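Local structure of porin B (Pseudomonas putida, 4GEY) at residues Thr323-Asn328 and Ile355-Asp360; Asp360-Ala365 and Leu385-Tyr390; Trp86-Phe91 and Lys137-Asp142; Ala144-Phe149 and Arg194-Ile199. The protein forms a beta-barrel channel that probably lets glucose and related sugars cross the outer membrane. The protein carries 2 engineered substitutions. All coordinates share one frame; numbering follows the deposited sequence.

Contact 1 (Thr323-Asn328 and Ile355-Asp360)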
# COMPACT_ATOMS: atom_id res chain seq x y z
N THR A 323 14.00 -13.76 8.50
CA THR A 323 14.50 -12.83 7.48
C THR A 323 13.87 -11.43 7.43
O THR A 323 14.45 -10.51 6.86
CB THR A 323 14.39 -13.45 6.08
OG1 THR A 323 13.01 -13.57 5.71
CG2 THR A 323 15.05 -14.82 6.04
N ASN A 324 12.69 -11.28 8.01
CA ASN A 324 11.91 -10.06 7.87
C ASN A 324 12.16 -9.04 8.99
O ASN A 324 12.09 -9.39 10.17
CB ASN A 324 10.43 -10.42 7.84
CG ASN A 324 9.65 -9.56 6.88
OD1 ASN A 324 9.78 -9.70 5.66
ND2 ASN A 324 8.83 -8.65 7.42
N VAL A 325 12.43 -7.79 8.63
CA VAL A 325 12.74 -6.75 9.62
C VAL A 325 11.53 -6.44 10.49
O VAL A 325 11.63 -6.44 11.72
CB VAL A 325 13.22 -5.44 8.96
CG1 VAL A 325 13.44 -4.39 10.02
CG2 VAL A 325 14.50 -5.65 8.17
N VAL A 326 10.40 -6.16 9.84
CA VAL A 326 9.12 -6.08 10.54
C VAL A 326 8.63 -7.47 10.93
O VAL A 326 8.42 -8.34 10.09
CB VAL A 326 8.06 -5.43 9.69
CG1 VAL A 326 6.73 -5.42 10.45
CG2 VAL A 326 8.50 -4.02 9.31
N ASP A 327 8.48 -7.66 12.23
CA ASP A 327 8.13 -8.93 12.85
C ASP A 327 6.65 -9.22 12.60
O ASP A 327 6.27 -10.29 12.10
CB ASP A 327 8.37 -8.76 14.36
CG ASP A 327 8.40 -10.05 15.10
OD1 ASP A 327 7.60 -10.95 14.79
OD2 ASP A 327 9.25 -10.17 16.02
N ASN A 328 5.83 -8.23 12.97
CA ASN A 328 4.38 -8.33 12.94
C ASN A 328 3.83 -6.91 12.93
O ASN A 328 4.54 -5.98 13.30
CB ASN A 328 3.86 -9.12 14.15
CG ASN A 328 4.10 -8.39 15.49
OD1 ASN A 328 3.53 -7.32 15.73
ND2 ASN A 328 4.90 -8.99 16.37
N ILE A 355 3.74 -1.06 14.43
CA ILE A 355 4.69 -1.77 13.58
C ILE A 355 5.86 -2.25 14.42
O ILE A 355 6.71 -1.46 14.84
CB ILE A 355 5.23 -0.85 12.49
CG1 ILE A 355 4.06 -0.26 11.68
CG2 ILE A 355 6.20 -1.60 11.60
CD1 ILE A 355 4.41 0.98 10.87
N HIS A 356 5.91 -3.55 14.67
CA HIS A 356 6.96 -4.09 15.53
C HIS A 356 8.16 -4.64 14.76
O HIS A 356 8.00 -5.32 13.75
CB HIS A 356 6.38 -5.15 16.46
CG HIS A 356 7.40 -5.78 17.36
ND1 HIS A 356 7.95 -7.02 17.11
CD2 HIS A 356 7.97 -5.33 18.50
CE1 HIS A 356 8.81 -7.31 18.06
NE2 HIS A 356 8.85 -6.31 18.92
N VAL A 357 9.36 -4.34 15.25
CA VAL A 357 10.59 -4.82 14.63
C VAL A 357 11.11 -6.08 15.30
O VAL A 357 11.30 -6.11 16.52
CB VAL A 357 11.73 -3.78 14.67
CG1 VAL A 357 12.92 -4.29 13.87
CG2 VAL A 357 11.26 -2.43 14.14
N ASN A 358 11.34 -7.10 14.48
CA ASN A 358 12.05 -8.33 14.82
C ASN A 358 13.18 -8.10 15.81
O ASN A 358 14.16 -7.42 15.50
CB ASN A 358 12.63 -8.89 13.53
CG ASN A 358 13.18 -10.28 13.67
OD1 ASN A 358 13.78 -10.62 14.68
ND2 ASN A 358 12.98 -11.09 12.64
N ASP A 359 13.04 -8.68 16.99
CA ASP A 359 13.97 -8.46 18.09
C ASP A 359 15.44 -8.78 17.75
O ASP A 359 16.36 -8.14 18.26
CB ASP A 359 13.52 -9.26 19.31
CG ASP A 359 14.12 -8.72 20.59
OD1 ASP A 359 14.11 -7.49 20.78
OD2 ASP A 359 14.61 -9.54 21.39
N ASP A 360 15.66 -9.76 16.88
CA ASP A 360 17.03 -10.12 16.54
C ASP A 360 17.69 -8.97 15.76
O ASP A 360 18.91 -8.80 15.81
CB ASP A 360 17.07 -11.43 15.74
CG ASP A 360 16.54 -12.61 16.53
OD1 ASP A 360 16.82 -12.68 17.75
OD2 ASP A 360 15.84 -13.47 15.94

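Contact 2 (Asp360-Ala365 and Leu385-Tyr390). With DMU (decyl-beta-D-maltopyranoside), chain L.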
# COMPACT_ATOMS: atom_id res chain seq x y z
N ASP A 360 15.66 -9.76 16.88
CA ASP A 360 17.03 -10.12 16.54
C ASP A 360 17.69 -8.97 15.76
O ASP A 360 18.91 -8.80 15.81
CB ASP A 360 17.07 -11.43 15.74
CG ASP A 360 16.54 -12.61 16.53
OD1 ASP A 360 16.82 -12.68 17.75
OD2 ASP A 360 15.84 -13.47 15.94
N VAL A 361 16.89 -8.19 15.05
CA VAL A 361 17.43 -7.04 14.33
C VAL A 361 18.01 -6.07 15.34
O VAL A 361 19.09 -5.52 15.15
CB VAL A 361 16.34 -6.34 13.51
CG1 VAL A 361 16.87 -5.00 12.93
CG2 VAL A 361 15.84 -7.27 12.43
N LYS A 362 17.29 -5.87 16.44
CA LYS A 362 17.73 -5.01 17.51
C LYS A 362 18.94 -5.62 18.22
O LYS A 362 19.91 -4.91 18.50
CB LYS A 362 16.59 -4.74 18.49
CG LYS A 362 16.99 -3.98 19.74
CD LYS A 362 16.35 -4.62 20.98
CE LYS A 362 17.12 -4.29 22.25
NZ LYS A 362 16.77 -5.21 23.38
N LYS A 363 18.88 -6.93 18.49
CA LYS A 363 19.97 -7.63 19.18
C LYS A 363 21.27 -7.50 18.39
O LYS A 363 22.35 -7.29 18.97
CB LYS A 363 19.65 -9.11 19.41
CG LYS A 363 18.88 -9.42 20.70
N ARG A 364 21.16 -7.63 17.07
CA ARG A 364 22.31 -7.49 16.19
C ARG A 364 22.90 -6.09 16.32
O ARG A 364 24.13 -5.92 16.30
CB ARG A 364 21.91 -7.76 14.74
CG ARG A 364 23.07 -7.55 13.78
CD ARG A 364 22.80 -8.05 12.38
NE ARG A 364 23.90 -7.65 11.50
CZ ARG A 364 24.01 -6.44 10.95
NH1 ARG A 364 23.07 -5.53 11.15
NH2 ARG A 364 25.05 -6.15 10.18
N ALA A 365 22.02 -5.10 16.44
CA ALA A 365 22.46 -3.73 16.53
C ALA A 365 23.21 -3.49 17.84
O ALA A 365 24.24 -2.80 17.86
CB ALA A 365 21.28 -2.79 16.42
N LEU A 385 18.65 1.46 17.93
CA LEU A 385 17.94 0.26 18.32
C LEU A 385 16.50 0.39 17.87
O LEU A 385 15.75 1.25 18.37
CB LEU A 385 18.01 0.05 19.84
CG LEU A 385 19.38 -0.12 20.52
CD1 LEU A 385 19.20 -0.75 21.88
CD2 LEU A 385 20.33 -0.97 19.69
N GLN A 386 16.11 -0.43 16.91
CA GLN A 386 14.77 -0.34 16.36
C GLN A 386 13.80 -1.27 17.07
O GLN A 386 14.01 -2.48 17.11
CB GLN A 386 14.79 -0.63 14.87
CG GLN A 386 15.51 0.41 14.09
CD GLN A 386 15.45 0.17 12.61
OE1 GLN A 386 16.09 -0.75 12.10
NE2 GLN A 386 14.67 0.98 11.91
N ARG A 387 12.74 -0.69 17.62
CA ARG A 387 11.82 -1.41 18.49
C ARG A 387 10.38 -1.43 17.96
O ARG A 387 9.95 -2.41 17.36
CB ARG A 387 11.92 -0.89 19.93
CG ARG A 387 13.33 -0.40 20.29
CD ARG A 387 13.43 0.16 21.71
NE ARG A 387 13.92 -0.83 22.67
CZ ARG A 387 15.08 -0.76 23.31
NH1 ARG A 387 15.89 0.27 23.12
NH2 ARG A 387 15.42 -1.72 24.15
N THR A 388 9.61 -0.36 18.16
CA THR A 388 8.21 -0.36 17.73
C THR A 388 7.78 1.04 17.34
O THR A 388 7.94 1.98 18.12
CB THR A 388 7.27 -0.87 18.83
OG1 THR A 388 7.78 -2.10 19.39
CG2 THR A 388 5.88 -1.11 18.27
N GLU A 389 7.23 1.17 16.14
CA GLU A 389 6.78 2.44 15.60
C GLU A 389 5.26 2.44 15.61
O GLU A 389 4.63 1.43 15.27
CB GLU A 389 7.28 2.61 14.17
CG GLU A 389 6.72 3.81 13.41
CD GLU A 389 7.20 3.88 11.95
OE1 GLU A 389 6.38 4.18 11.06
OE2 GLU A 389 8.41 3.65 11.69
N TYR A 390 4.67 3.56 16.03
CA TYR A 390 3.23 3.70 15.98
C TYR A 390 2.86 4.84 15.03
O TYR A 390 3.58 5.83 14.93
CB TYR A 390 2.64 3.96 17.38
CG TYR A 390 2.76 2.78 18.31
CD1 TYR A 390 3.97 2.47 18.92
CD2 TYR A 390 1.67 1.97 18.59
CE1 TYR A 390 4.09 1.40 19.78
CE2 TYR A 390 1.77 0.89 19.45
CZ TYR A 390 2.99 0.61 20.04
OH TYR A 390 3.13 -0.46 20.88
C1 DMU L . 7.39 1.63 23.51
C2 DMU L . 8.69 0.99 23.54
C3 DMU L . 9.54 1.04 24.76
C4 DMU L . 8.77 1.34 26.06
O5 DMU L . 7.76 2.47 25.76
C6 DMU L . 6.80 2.07 24.77
O7 DMU L . 10.21 -0.23 24.94
O16 DMU L . 5.84 3.13 24.60
C18 DMU L . 4.45 2.81 24.68
C19 DMU L . 3.43 3.84 24.13
C22 DMU L . 2.64 3.54 22.81
C25 DMU L . 1.68 4.63 22.33
C28 DMU L . 1.09 4.60 20.93
C31 DMU L . 0.62 5.91 20.36
C34 DMU L . -0.24 5.92 19.11
C37 DMU L . -0.06 7.03 18.12
O49 DMU L . 6.47 0.65 22.85
O55 DMU L . 9.42 1.42 22.33
C57 DMU L . 9.57 1.69 27.11
O61 DMU L . 9.08 2.64 27.99
C5 DMU L . 12.12 -1.21 26.03
C7 DMU L . 12.69 -0.71 27.24
C8 DMU L . 13.67 0.36 27.03
C9 DMU L . 13.06 1.59 26.29
O1 DMU L . 12.05 1.13 25.23
C10 DMU L . 11.61 -0.24 25.05
O2 DMU L . 14.16 0.81 28.26
O3 DMU L . 11.07 -2.18 26.37
O4 DMU L . 13.34 -1.83 27.92
C11 DMU L . 13.99 2.31 25.70
O6 DMU L . 13.59 3.44 25.02

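Contact 3 (Trp86-Phe91 and Lys137-Asp142). With C8E ((hydroxyethyloxy)tri(ethyloxy)octane), chain G; DMU (decyl-beta-D-maltopyranoside), chain M.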
# COMPACT_ATOMS: atom_id res chain seq x y z
N TRP A 86 -14.56 -11.56 -27.35
CA TRP A 86 -14.06 -12.51 -26.36
C TRP A 86 -14.92 -12.50 -25.09
O TRP A 86 -14.89 -11.53 -24.34
CB TRP A 86 -12.60 -12.21 -26.00
CG TRP A 86 -11.66 -12.26 -27.18
CD1 TRP A 86 -11.98 -12.57 -28.48
CD2 TRP A 86 -10.25 -12.00 -27.18
NE1 TRP A 86 -10.87 -12.51 -29.27
CE2 TRP A 86 -9.79 -12.16 -28.51
CE3 TRP A 86 -9.33 -11.63 -26.19
CZ2 TRP A 86 -8.46 -11.97 -28.86
CZ3 TRP A 86 -8.01 -11.44 -26.55
CH2 TRP A 86 -7.59 -11.61 -27.88
N HIS A 87 -15.67 -13.58 -24.86
CA HIS A 87 -16.66 -13.63 -23.76
C HIS A 87 -16.04 -13.35 -22.38
O HIS A 87 -15.01 -13.93 -22.03
CB HIS A 87 -17.44 -14.96 -23.78
CG HIS A 87 -18.62 -14.98 -22.84
ND1 HIS A 87 -18.70 -15.84 -21.77
CD2 HIS A 87 -19.74 -14.23 -22.81
CE1 HIS A 87 -19.83 -15.62 -21.12
NE2 HIS A 87 -20.48 -14.65 -21.73
N ASP A 88 -16.73 -12.51 -21.61
CA ASP A 88 -16.13 -11.69 -20.55
C ASP A 88 -14.61 -11.73 -20.47
O ASP A 88 -14.02 -12.48 -19.70
CB ASP A 88 -16.76 -11.87 -19.16
CG ASP A 88 -17.62 -13.09 -19.05
OD1 ASP A 88 -17.31 -14.10 -19.72
OD2 ASP A 88 -18.60 -13.04 -18.28
N ALA A 89 -14.00 -10.91 -21.31
CA ALA A 89 -12.58 -10.67 -21.28
C ALA A 89 -12.40 -9.17 -21.07
O ALA A 89 -13.26 -8.38 -21.44
CB ALA A 89 -11.94 -11.12 -22.58
N GLU A 90 -11.28 -8.80 -20.45
CA GLU A 90 -10.97 -7.40 -20.16
C GLU A 90 -9.48 -7.20 -20.35
O GLU A 90 -8.69 -8.07 -19.99
CB GLU A 90 -11.32 -7.04 -18.72
CG GLU A 90 -12.72 -7.39 -18.28
CD GLU A 90 -12.96 -7.09 -16.82
OE1 GLU A 90 -12.17 -6.32 -16.23
OE2 GLU A 90 -13.93 -7.64 -16.25
N PHE A 91 -9.11 -6.05 -20.90
CA PHE A 91 -7.72 -5.63 -20.93
C PHE A 91 -7.57 -4.33 -20.17
O PHE A 91 -8.45 -3.46 -20.23
CB PHE A 91 -7.21 -5.45 -22.36
CG PHE A 91 -5.79 -4.95 -22.44
CD1 PHE A 91 -4.72 -5.84 -22.34
CD2 PHE A 91 -5.52 -3.61 -22.62
CE1 PHE A 91 -3.41 -5.38 -22.41
CE2 PHE A 91 -4.22 -3.15 -22.70
CZ PHE A 91 -3.16 -4.04 -22.59
N LYS A 137 -7.77 -10.39 -18.83
CA LYS A 137 -8.48 -11.20 -17.85
C LYS A 137 -9.71 -11.86 -18.46
O LYS A 137 -10.44 -11.22 -19.20
CB LYS A 137 -8.90 -10.32 -16.67
CG LYS A 137 -9.80 -11.02 -15.67
CD LYS A 137 -9.87 -10.23 -14.38
CE LYS A 137 -11.03 -9.29 -14.37
NZ LYS A 137 -10.78 -8.27 -13.32
N GLN A 138 -9.94 -13.14 -18.17
CA GLN A 138 -11.15 -13.79 -18.65
C GLN A 138 -11.85 -14.62 -17.57
O GLN A 138 -11.20 -15.28 -16.75
CB GLN A 138 -10.86 -14.64 -19.90
CG GLN A 138 -12.11 -15.11 -20.65
CD GLN A 138 -11.81 -15.71 -22.03
OE1 GLN A 138 -11.01 -16.64 -22.16
NE2 GLN A 138 -12.45 -15.17 -23.06
N LYS A 139 -13.18 -14.58 -17.54
CA LYS A 139 -13.93 -15.42 -16.62
C LYS A 139 -14.55 -16.61 -17.36
O LYS A 139 -14.73 -16.56 -18.57
CB LYS A 139 -14.98 -14.61 -15.86
CG LYS A 139 -14.46 -13.29 -15.29
CD LYS A 139 -15.35 -12.78 -14.16
CE LYS A 139 -15.51 -11.27 -14.20
NZ LYS A 139 -16.87 -10.93 -14.70
N TYR A 140 -14.85 -17.68 -16.64
CA TYR A 140 -15.42 -18.87 -17.26
C TYR A 140 -16.51 -19.45 -16.36
O TYR A 140 -16.50 -19.21 -15.15
CB TYR A 140 -14.34 -19.93 -17.52
CG TYR A 140 -13.13 -19.40 -18.27
CD1 TYR A 140 -13.19 -19.12 -19.63
CD2 TYR A 140 -11.93 -19.15 -17.60
CE1 TYR A 140 -12.09 -18.62 -20.30
CE2 TYR A 140 -10.83 -18.66 -18.27
CZ TYR A 140 -10.91 -18.38 -19.62
OH TYR A 140 -9.80 -17.88 -20.29
N PHE A 141 -17.44 -20.19 -16.96
CA PHE A 141 -18.53 -20.82 -16.22
C PHE A 141 -19.32 -19.81 -15.40
O PHE A 141 -19.37 -19.90 -14.17
CB PHE A 141 -17.99 -21.93 -15.31
CG PHE A 141 -17.20 -22.99 -16.05
CD1 PHE A 141 -17.84 -23.93 -16.84
CD2 PHE A 141 -15.83 -23.04 -15.94
CE1 PHE A 141 -17.11 -24.90 -17.51
CE2 PHE A 141 -15.10 -24.00 -16.60
CZ PHE A 141 -15.74 -24.94 -17.39
N ASP A 142 -19.91 -18.83 -16.10
CA ASP A 142 -20.69 -17.76 -15.48
C ASP A 142 -19.94 -17.05 -14.37
O ASP A 142 -20.49 -16.82 -13.29
CB ASP A 142 -22.02 -18.31 -14.95
CG ASP A 142 -23.05 -18.44 -16.04
OD1 ASP A 142 -23.62 -17.40 -16.44
OD2 ASP A 142 -23.29 -19.57 -16.50
C1 C8E G . -6.34 -15.35 -19.88
C2 C8E G . -6.50 -14.72 -21.26
C3 C8E G . -7.37 -15.56 -22.19
C4 C8E G . -7.78 -14.75 -23.42
C5 C8E G . -8.05 -15.62 -24.65
C6 C8E G . -9.46 -15.38 -25.19
C7 C8E G . -9.80 -16.25 -26.39
C8 C8E G . -9.73 -15.48 -27.70
O9 C8E G . -10.34 -16.22 -28.75
C10 C8E G . -11.74 -16.34 -28.56
C11 C8E G . -12.41 -16.84 -29.83
O12 C8E G . -13.81 -16.77 -29.65
C1 DMU M . -17.46 -21.22 -20.88
C2 DMU M . -18.88 -21.33 -20.64
C3 DMU M . -19.56 -22.45 -21.32
C4 DMU M . -18.83 -23.81 -21.22
O5 DMU M . -17.33 -23.55 -21.47
C6 DMU M . -16.76 -22.47 -20.68
O7 DMU M . -20.92 -22.56 -20.83
O16 DMU M . -15.37 -22.34 -20.97
C18 DMU M . -14.40 -23.30 -20.55
C19 DMU M . -12.92 -22.84 -20.47
C22 DMU M . -11.99 -23.49 -19.39
C25 DMU M . -11.01 -22.58 -18.65
C28 DMU M . -10.54 -22.99 -17.27
C31 DMU M . -9.55 -22.08 -16.56
C34 DMU M . -8.40 -22.69 -15.80
O49 DMU M . -16.90 -20.18 -19.98
O55 DMU M . -19.57 -20.07 -20.96
C57 DMU M . -19.32 -24.74 -22.08
O61 DMU M . -19.13 -24.52 -23.44
C5 DMU M . -23.18 -21.80 -21.08
C7 DMU M . -23.94 -22.97 -20.76
C8 DMU M . -24.31 -23.79 -21.94
C9 DMU M . -23.13 -24.08 -22.93
O1 DMU M . -21.95 -23.10 -22.76
C10 DMU M . -21.89 -22.10 -21.72
O2 DMU M . -24.85 -25.02 -21.54
O3 DMU M . -23.00 -20.97 -19.87
O4 DMU M . -25.14 -22.54 -20.06
C11 DMU M . -23.51 -24.00 -24.20
O6 DMU M . -22.51 -24.15 -25.15

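Contact 4 (Ala144-Phe149 and Arg194-Ile199)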
# COMPACT_ATOMS: atom_id res chain seq x y z
N ALA A 144 -17.51 -18.10 -12.49
CA ALA A 144 -17.04 -18.91 -11.38
C ALA A 144 -15.51 -18.97 -11.35
O ALA A 144 -14.91 -18.92 -10.28
CB ALA A 144 -17.65 -20.32 -11.43
N LEU A 145 -14.87 -19.07 -12.51
CA LEU A 145 -13.40 -19.07 -12.55
C LEU A 145 -12.90 -17.80 -13.22
O LEU A 145 -13.40 -17.41 -14.27
CB LEU A 145 -12.84 -20.31 -13.25
CG LEU A 145 -13.15 -21.62 -12.52
CD1 LEU A 145 -12.83 -22.85 -13.37
CD2 LEU A 145 -12.43 -21.70 -11.17
N ASP A 146 -11.91 -17.16 -12.61
CA ASP A 146 -11.43 -15.88 -13.07
C ASP A 146 -9.92 -15.97 -13.31
O ASP A 146 -9.14 -16.07 -12.37
CB ASP A 146 -11.75 -14.83 -11.99
CG ASP A 146 -11.60 -13.40 -12.48
OD1 ASP A 146 -10.63 -13.12 -13.22
OD2 ASP A 146 -12.44 -12.55 -12.11
N VAL A 147 -9.50 -15.93 -14.58
CA VAL A 147 -8.08 -15.96 -14.90
C VAL A 147 -7.55 -14.61 -15.38
O VAL A 147 -8.14 -13.98 -16.25
CB VAL A 147 -7.72 -17.07 -15.92
CG1 VAL A 147 -6.25 -17.01 -16.29
CG2 VAL A 147 -8.04 -18.43 -15.34
N LYS A 148 -6.43 -14.19 -14.79
CA LYS A 148 -5.85 -12.87 -15.04
C LYS A 148 -4.33 -12.96 -15.22
O LYS A 148 -3.63 -13.50 -14.36
CB LYS A 148 -6.16 -11.95 -13.85
CG LYS A 148 -5.60 -10.53 -13.95
CD LYS A 148 -5.84 -9.81 -12.62
CE LYS A 148 -5.31 -8.39 -12.62
NZ LYS A 148 -5.74 -7.66 -11.41
N PHE A 149 -3.83 -12.42 -16.32
CA PHE A 149 -2.41 -12.55 -16.66
C PHE A 149 -1.83 -11.24 -17.21
O PHE A 149 -2.49 -10.53 -17.96
CB PHE A 149 -2.21 -13.67 -17.69
CG PHE A 149 -0.83 -13.70 -18.29
CD1 PHE A 149 0.23 -14.27 -17.60
CD2 PHE A 149 -0.59 -13.14 -19.54
CE1 PHE A 149 1.52 -14.29 -18.15
CE2 PHE A 149 0.70 -13.15 -20.10
CZ PHE A 149 1.75 -13.72 -19.40
N ARG A 194 -2.86 -14.78 -11.89
CA ARG A 194 -3.73 -14.86 -10.72
C ARG A 194 -5.01 -15.62 -11.05
O ARG A 194 -5.77 -15.21 -11.92
CB ARG A 194 -4.07 -13.46 -10.19
CG ARG A 194 -4.92 -13.49 -8.94
CD ARG A 194 -6.22 -12.73 -9.12
NE ARG A 194 -6.93 -13.09 -10.34
CZ ARG A 194 -8.00 -12.44 -10.79
NH1 ARG A 194 -8.48 -11.42 -10.12
NH2 ARG A 194 -8.58 -12.82 -11.92
N VAL A 195 -5.25 -16.73 -10.35
CA VAL A 195 -6.43 -17.56 -10.59
C VAL A 195 -7.42 -17.44 -9.42
O VAL A 195 -7.04 -17.52 -8.25
CB VAL A 195 -6.07 -19.06 -10.83
CG1 VAL A 195 -7.31 -19.88 -11.02
CG2 VAL A 195 -5.17 -19.21 -12.06
N LYS A 196 -8.69 -17.23 -9.75
CA LYS A 196 -9.69 -16.92 -8.75
C LYS A 196 -10.94 -17.76 -8.96
O LYS A 196 -11.47 -17.86 -10.08
CB LYS A 196 -10.05 -15.42 -8.80
CG LYS A 196 -11.08 -15.00 -7.77
CD LYS A 196 -11.01 -13.51 -7.47
CE LYS A 196 -11.48 -12.68 -8.65
NZ LYS A 196 -12.11 -11.42 -8.20
N TYR A 197 -11.41 -18.36 -7.88
CA TYR A 197 -12.59 -19.20 -7.91
C TYR A 197 -13.63 -18.49 -7.05
O TYR A 197 -13.42 -18.29 -5.86
CB TYR A 197 -12.25 -20.59 -7.36
CG TYR A 197 -13.41 -21.56 -7.13
CD1 TYR A 197 -14.64 -21.40 -7.78
CD2 TYR A 197 -13.28 -22.63 -6.24
CE1 TYR A 197 -15.69 -22.28 -7.56
CE2 TYR A 197 -14.32 -23.52 -6.02
CZ TYR A 197 -15.53 -23.33 -6.68
OH TYR A 197 -16.57 -24.19 -6.47
N ASN A 198 -14.74 -18.09 -7.66
CA ASN A 198 -15.87 -17.55 -6.93
C ASN A 198 -16.81 -18.67 -6.51
O ASN A 198 -17.57 -19.18 -7.32
CB ASN A 198 -16.65 -16.57 -7.81
CG ASN A 198 -15.83 -15.36 -8.19
OD1 ASN A 198 -15.44 -14.57 -7.33
ND2 ASN A 198 -15.58 -15.21 -9.49
N ILE A 199 -16.74 -19.06 -5.24
CA ILE A 199 -17.50 -20.21 -4.75
C ILE A 199 -18.95 -19.80 -4.54
O ILE A 199 -19.88 -20.58 -4.73
CB ILE A 199 -16.91 -20.73 -3.42
CG1 ILE A 199 -15.49 -21.25 -3.64
CG2 ILE A 199 -17.76 -21.81 -2.80
CD1 ILE A 199 -14.70 -21.37 -2.37

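Contact 1 (Thr323-Asn328 and Ile355-Asp360)
Four hydrogen bonds join Thr323-Asn328 to Ile355-Asp360, and three of them are between backbones. Asp327 N donates to His356 O at 2.8 Å, His356 N to Asn328 O, and Asn358 N to Val325 O at 2.9 Å. The fourth comes from a side chain. Asn358 ND2 gives a hydrogen to Asn324 O at 3.1 Å, with that oxygen close to the amide plane, and ND2 also donates to Lys321 O. The other end of this amide, OD1, accepts from Asp360 N at 3.0 Å, a capping bond from the N-cap position of helix 359-372. An alanine at Asn358 would probably leave Asp360 N without its cap and Asn324 O without this donor. Packing is mixed. Asp327 lies alongside His356, its CB at the ring edge, 3.3 Å from ND1. The amide of Asn328 is nearly parallel to the same ring, 9° apart, and its OD1 is bonded to Gln330 NE2. Val325 CG1 meets Val357 CG1 at 3.9 Å, and both valines also touch Phe116. The two segments belong to the beta hairpin of strands 326-337 and 347-357 in the barrel wall. Strand 309-319 lies next to the first strand, strand 388-399 next to the second, and helix 359-372 follows directly.

Contact 2 (Asp360-Ala365 and Leu385-Tyr390)
Lys362 leaves the helix with CG anti to the backbone N (chi1 173°), which sets CG beside Leu385 CB. Its chain bends at chi2, and CE ends 4.1 Å from Leu385 CD1. Arg387 bends at chi3 (96°), where NE turns off the line of its chain. Its NH2 lies 3.6 Å from Lys362 CE and 3.8 Å from Lys362 NZ. These like charges would probably repel each other. Lys362 NZ has a long, weak ion pair with Glu366, on the same helix. Here helix 359-372, which follows one strand of the porin barrel, packs on the chain leading into the next, 388-399. No hydrogen bond crosses between the two segments. Further along the helix, Ala365 CB touches Leu385 CD2 at 3.9 Å. Lys362 CB rests 3.7 Å from Gln386 O, while Gln386 NE2 bonds to Gly417 O. A decyl maltoside lies beside the strand. Its sugar lies over one face of the Arg387 guanidinium, C11 toward the rim; C10 is 3.4 Å from Arg387 NE. C28 of its alkyl chain lies over one face of the Tyr390 ring, toward the rim, 3.6 Å from CD2.

Contact 3 (Trp86-Phe91 and Lys137-Asp142)
Glu90 and Lys137 form the tight part of this contact. They are a hydrogen-bonded antiparallel pair, with Lys137 N to Glu90 O at 2.8 Å and Glu90 N to Lys137 O at 2.9 Å. Next along, Ala89 and Gln138 are a non-hydrogen-bonded pair with CA atoms 4.3 Å apart. Lys139 N then donates to Asp88 O at 3.1 Å. Gln138 adds a side-chain bond. Its CG is anti to the backbone N (chi1 -167°), and the chain runs out extended. NE2 reaches His87 O at 3.0 Å, while OE1 accepts from Tyr140 OH on a lone pair. An alanine at Gln138 would probably leave His87 O without this donor and the Tyr140 hydroxyl without its acceptor. The charged side is looser. Glu90 and Lys137 lie side by side, but their salt bridge is long, OE1 to NZ 3.8 Å. Asp88 OD2 and Lys139 NZ stay 4.5 Å apart, beyond a salt bridge. Detergent lies against the face that carries Ala89 and Gln138. C8 of the tetraethylene glycol detergent sits over the centre of the Trp86 indole, 3.4 Å from its plane. A decyl maltoside runs over one face of Tyr140. Both suggest a surface that meets lipid in the membrane. Strands 89-100 and 129-140 are neighbours in the barrel, with strands 66-79 and 145-149 flanking them. Helix 80-83 packs against Trp86 and Ala89.

Contact 4 (Ala144-Phe149 and Arg194-Ile199)
The guanidinium of Arg194 lies between two lysine chains. Lys196 CB is over the centre of one face and Lys148 CD over the centre of the other. Asp146 OD1 is at the edge, near the plane, and forms a salt bridge to Arg194 NH2. The modelled distance is very short and so doubtful. The carboxylate stands almost perpendicular to the guanidinium, 87° between planes. The Tyr197 ring has Ala144 O at its edge, in plane, 3.5 Å from CD1, and Ile199 CG1 over one face. Leu145 CD2 packs 4.0 Å from Tyr197 CB. The backbones pair antiparallel. Asp146 N donates to Lys196 O at 2.7 Å, and Lys196 N returns a bond to Asp146 O. Lys148 and Arg194 form the next hydrogen-bonded pair, with Arg194 N to Lys148 O at 2.9 Å. Asn198 N reaches Ala144 O at 2.8 Å. Ala144 and Leu145 form a classic beta bulge opposite Tyr140. The two faces of this part of the barrel wall differ sharply. Leu145, Val147, Val195 and Tyr197 lie on one, and bound detergent touches Val147 there, consistent with a membrane-facing surface. Asp146, Lys148, Arg194 and Lys196 lie on the other. Lys148 NZ bridges to Glu156 and Asp157, and Arg194 NH1 also bridges to Asp157. These acids probably balance the charges of Arg194 and Lys148 and would fix both in place.

How the contacts relate
The contacts form two groups around the barrel. Contacts 1 and 2 have centres about 8 Å apart and share Asp360. Strands 347-357 and 388-399 join them through Ile355 N to Glu389 O, 2.8 Å, and Val357 N to Arg387 O, 2.9 Å, both probable hydrogen bonds. Contacts 3 and 4 have centres about 10 Å apart. Strand 145-149 follows strand 129-140 after a short turn, and Gln138 N lies 2.8 Å from Val147 O. The centres of contacts 1 and 3 are about 41 Å apart, on opposite sides of the chain's centre. Bound glucose is about 13 Å from the side chain of Ile355 in contact 1. No residue of the four contacts lines its pocket, which includes Arg98, Glu121 and Trp186.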